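Local coordinates for ChrR-like cupin domain-containing protein (Ralstonia eutropha, PDB 3CJX), which is of unknown function but adopts a cupin-like fold related to the ChrR cupin domain, a family whose members commonly bind a metal ion, at residues Leu58-Thr64 with Ser117-Phe123. Sequence-based numbering, arbitrary orientation. Where two conformers were deposited one is given.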
loop_
_atom_site.group_PDB
_atom_site.type_symbol
_atom_site.label_atom_id
_atom_site.label_comp_id
_atom_site.label_asym_id
_atom_site.label_seq_id
_atom_site.Cartn_x
_atom_site.Cartn_y
_atom_site.Cartn_z
ATOM N N LEU A 58 13.291 2.317 4.962
ATOM C CA LEU A 58 12.852 3.703 5.120
ATOM C C LEU A 58 12.139 4.155 3.835
ATOM O O LEU A 58 12.650 3.966 2.745
ATOM C CB LEU A 58 14.020 4.652 5.409
ATOM C CG LEU A 58 14.643 4.773 6.799
ATOM C CD1 LEU A 58 15.875 5.634 6.715
ATOM C CD2 LEU A 58 13.698 5.401 7.760
ATOM N N HIS A 59 10.955 4.740 3.986
ATOM C CA HIS A 59 10.151 5.234 2.859
ATOM C C HIS A 59 10.091 6.746 2.855
ATOM O O HIS A 59 9.475 7.318 3.746
ATOM C CB HIS A 59 8.689 4.729 2.919
ATOM C CG HIS A 59 8.529 3.243 2.754
ATOM N ND1 HIS A 59 9.137 2.527 1.744
ATOM C CD2 HIS A 59 7.776 2.348 3.440
ATOM C CE1 HIS A 59 8.805 1.252 1.842
ATOM N NE2 HIS A 59 7.979 1.117 2.864
ATOM N N PHE A 60 10.725 7.394 1.876
ATOM C CA PHE A 60 10.593 8.843 1.703
ATOM C C PHE A 60 9.357 9.079 0.836
ATOM O O PHE A 60 9.286 8.563 -0.279
ATOM C CB PHE A 60 11.822 9.437 1.016
ATOM C CG PHE A 60 11.702 10.890 0.715
ATOM C CD1 PHE A 60 12.039 11.823 1.664
ATOM C CD2 PHE A 60 11.247 11.323 -0.511
ATOM C CE1 PHE A 60 11.926 13.168 1.403
ATOM C CE2 PHE A 60 11.125 12.677 -0.777
ATOM C CZ PHE A 60 11.475 13.599 0.181
ATOM N N HIS A 61 8.396 9.856 1.341
ATOM C CA HIS A 61 7.136 10.139 0.618
ATOM C C HIS A 61 7.193 11.434 -0.175
ATOM O O HIS A 61 7.531 12.471 0.374
ATOM C CB HIS A 61 5.959 10.235 1.588
ATOM C CG HIS A 61 5.810 9.034 2.451
ATOM N ND1 HIS A 61 5.511 7.790 1.939
ATOM C CD2 HIS A 61 5.943 8.869 3.789
ATOM C CE1 HIS A 61 5.455 6.912 2.926
ATOM N NE2 HIS A 61 5.722 7.540 4.059
ATOM N N THR A 62 6.863 11.375 -1.461
ATOM C CA THR A 62 6.826 12.575 -2.279
ATOM C C THR A 62 5.439 13.228 -2.277
ATOM O O THR A 62 5.272 14.323 -2.791
ATOM C CB THR A 62 7.213 12.278 -3.740
ATOM O OG1 THR A 62 6.288 11.338 -4.297
ATOM C CG2 THR A 62 8.644 11.723 -3.835
ATOM N N GLY A 63 4.445 12.530 -1.735
ATOM C CA GLY A 63 3.077 13.033 -1.645
ATOM C C GLY A 63 2.487 12.573 -0.324
ATOM O O GLY A 63 3.181 11.859 0.435
ATOM N N THR A 64 1.229 12.940 -0.045
ATOM C CA THR A 64 0.618 12.609 1.251
ATOM C C THR A 64 0.278 11.140 1.426
ATOM O O THR A 64 0.173 10.409 0.458
ATOM C CB THR A 64 -0.688 13.404 1.529
ATOM O OG1 THR A 64 -1.704 13.009 0.608
ATOM C CG2 THR A 64 -0.454 14.924 1.454
ATOM N N SER A 117 -0.319 9.035 -2.095
ATOM C CA SER A 117 -0.116 9.898 -3.250
ATOM C C SER A 117 1.361 10.041 -3.494
ATOM O O SER A 117 2.171 10.009 -2.565
ATOM C CB SER A 117 -0.720 11.279 -3.050
ATOM O OG SER A 117 -2.124 11.164 -3.021
ATOM N N GLY A 118 1.705 10.209 -4.759
ATOM C CA GLY A 118 3.065 10.359 -5.158
ATOM C C GLY A 118 3.770 9.035 -5.132
ATOM O O GLY A 118 3.163 7.964 -5.135
ATOM N N CYS A 119 5.076 9.132 -5.017
ATOM C CA CYS A 119 5.932 7.998 -5.109
ATOM C C CYS A 119 6.681 7.735 -3.801
ATOM O O CYS A 119 6.739 8.582 -2.902
ATOM C CB CYS A 119 6.873 8.295 -6.268
ATOM S SG CYS A 119 8.144 7.193 -6.500
ATOM N N ASN A 120 7.227 6.535 -3.714
ATOM C CA ASN A 120 8.011 6.172 -2.552
ATOM C C ASN A 120 9.439 5.969 -2.993
ATOM O O ASN A 120 9.726 5.289 -3.969
ATOM C CB ASN A 120 7.427 4.966 -1.796
ATOM C CG ASN A 120 6.229 5.349 -0.914
ATOM O OD1 ASN A 120 5.763 6.489 -0.942
ATOM N ND2 ASN A 120 5.748 4.403 -0.121
ATOM N N VAL A 121 10.347 6.664 -2.311
ATOM C CA VAL A 121 11.766 6.541 -2.628
ATOM C C VAL A 121 12.300 5.810 -1.412
ATOM O O VAL A 121 12.127 6.269 -0.284
ATOM C CB VAL A 121 12.479 7.896 -2.862
ATOM C CG1 VAL A 121 13.910 7.662 -3.337
ATOM C CG2 VAL A 121 11.717 8.707 -3.869
ATOM N N ASN A 122 12.944 4.674 -1.660
ATOM C CA ASN A 122 13.409 3.773 -0.599
ATOM C C ASN A 122 14.877 3.915 -0.257
ATOM O O ASN A 122 15.731 3.907 -1.148
ATOM C CB ASN A 122 13.105 2.330 -1.015
ATOM C CG ASN A 122 11.607 2.106 -1.285
ATOM O OD1 ASN A 122 10.754 2.553 -0.519
ATOM N ND2 ASN A 122 11.292 1.433 -2.383
ATOM N N PHE A 123 15.161 4.047 1.039
ATOM C CA PHE A 123 16.523 4.167 1.533
ATOM C C PHE A 123 16.754 3.220 2.708
ATOM O O PHE A 123 15.808 2.709 3.289
ATOM C CB PHE A 123 16.810 5.584 2.018
ATOM C CG PHE A 123 16.697 6.651 0.965
ATOM C CD1 PHE A 123 17.788 7.032 0.232
ATOM C CD2 PHE A 123 15.515 7.321 0.772
ATOM C CE1 PHE A 123 17.696 8.038 -0.711
ATOM C CE2 PHE A 123 15.414 8.320 -0.162
ATOM C CZ PHE A 123 16.514 8.682 -0.908
#
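Phe60 and Val121 form one of the two hydrogen-bonded pairs of the antiparallel strands 58-61 and 120-123, where alternation puts His59, His61, Asn120 and Asn122 on one face and Leu58, Phe60, Val121 and Phe123 on the other. Phe60 N donates to Val121 O at 2.8 Å, and Val121 N returns a nearly straight bond to Phe60 O. At the other hydrogen-bonded pair, Phe123 N reaches Leu58 O at 3.0 Å, whereas the return bond from Leu58 N is weak and bent. Past residues 61 and 120, backbone bonds still link the two segments: Thr62 N to Cys119 O and Ser117 N to Thr64 O. Here a side chain joins in: Thr62 OG1, placed by chi1 (61°) between its own backbone N and carbonyl carbon, accepts a hydrogen bond from Cys119 N.

On the polar face, His59 ND1 donates to Asn122 OD1 at 2.8 Å, with the amide turned 61° from the ring. The Asn120 side chain shares this face with both histidines. A weak hydrogen bond joins His61 NE2 to a glycerol probably from the crystallisation liquor.

On the other face, Phe60 CB meets the edge of the Phe123 ring at CE2, 3.9 Å away, while Val121 packs on Tyr129 and Leu132 of the next strand.

With Asn122 OD1 only 2° out of its plane, the His59 ring is fixed in rotation, and Asn122 ND2 has a second, weak bond to Ser133 OG on strand 129-133.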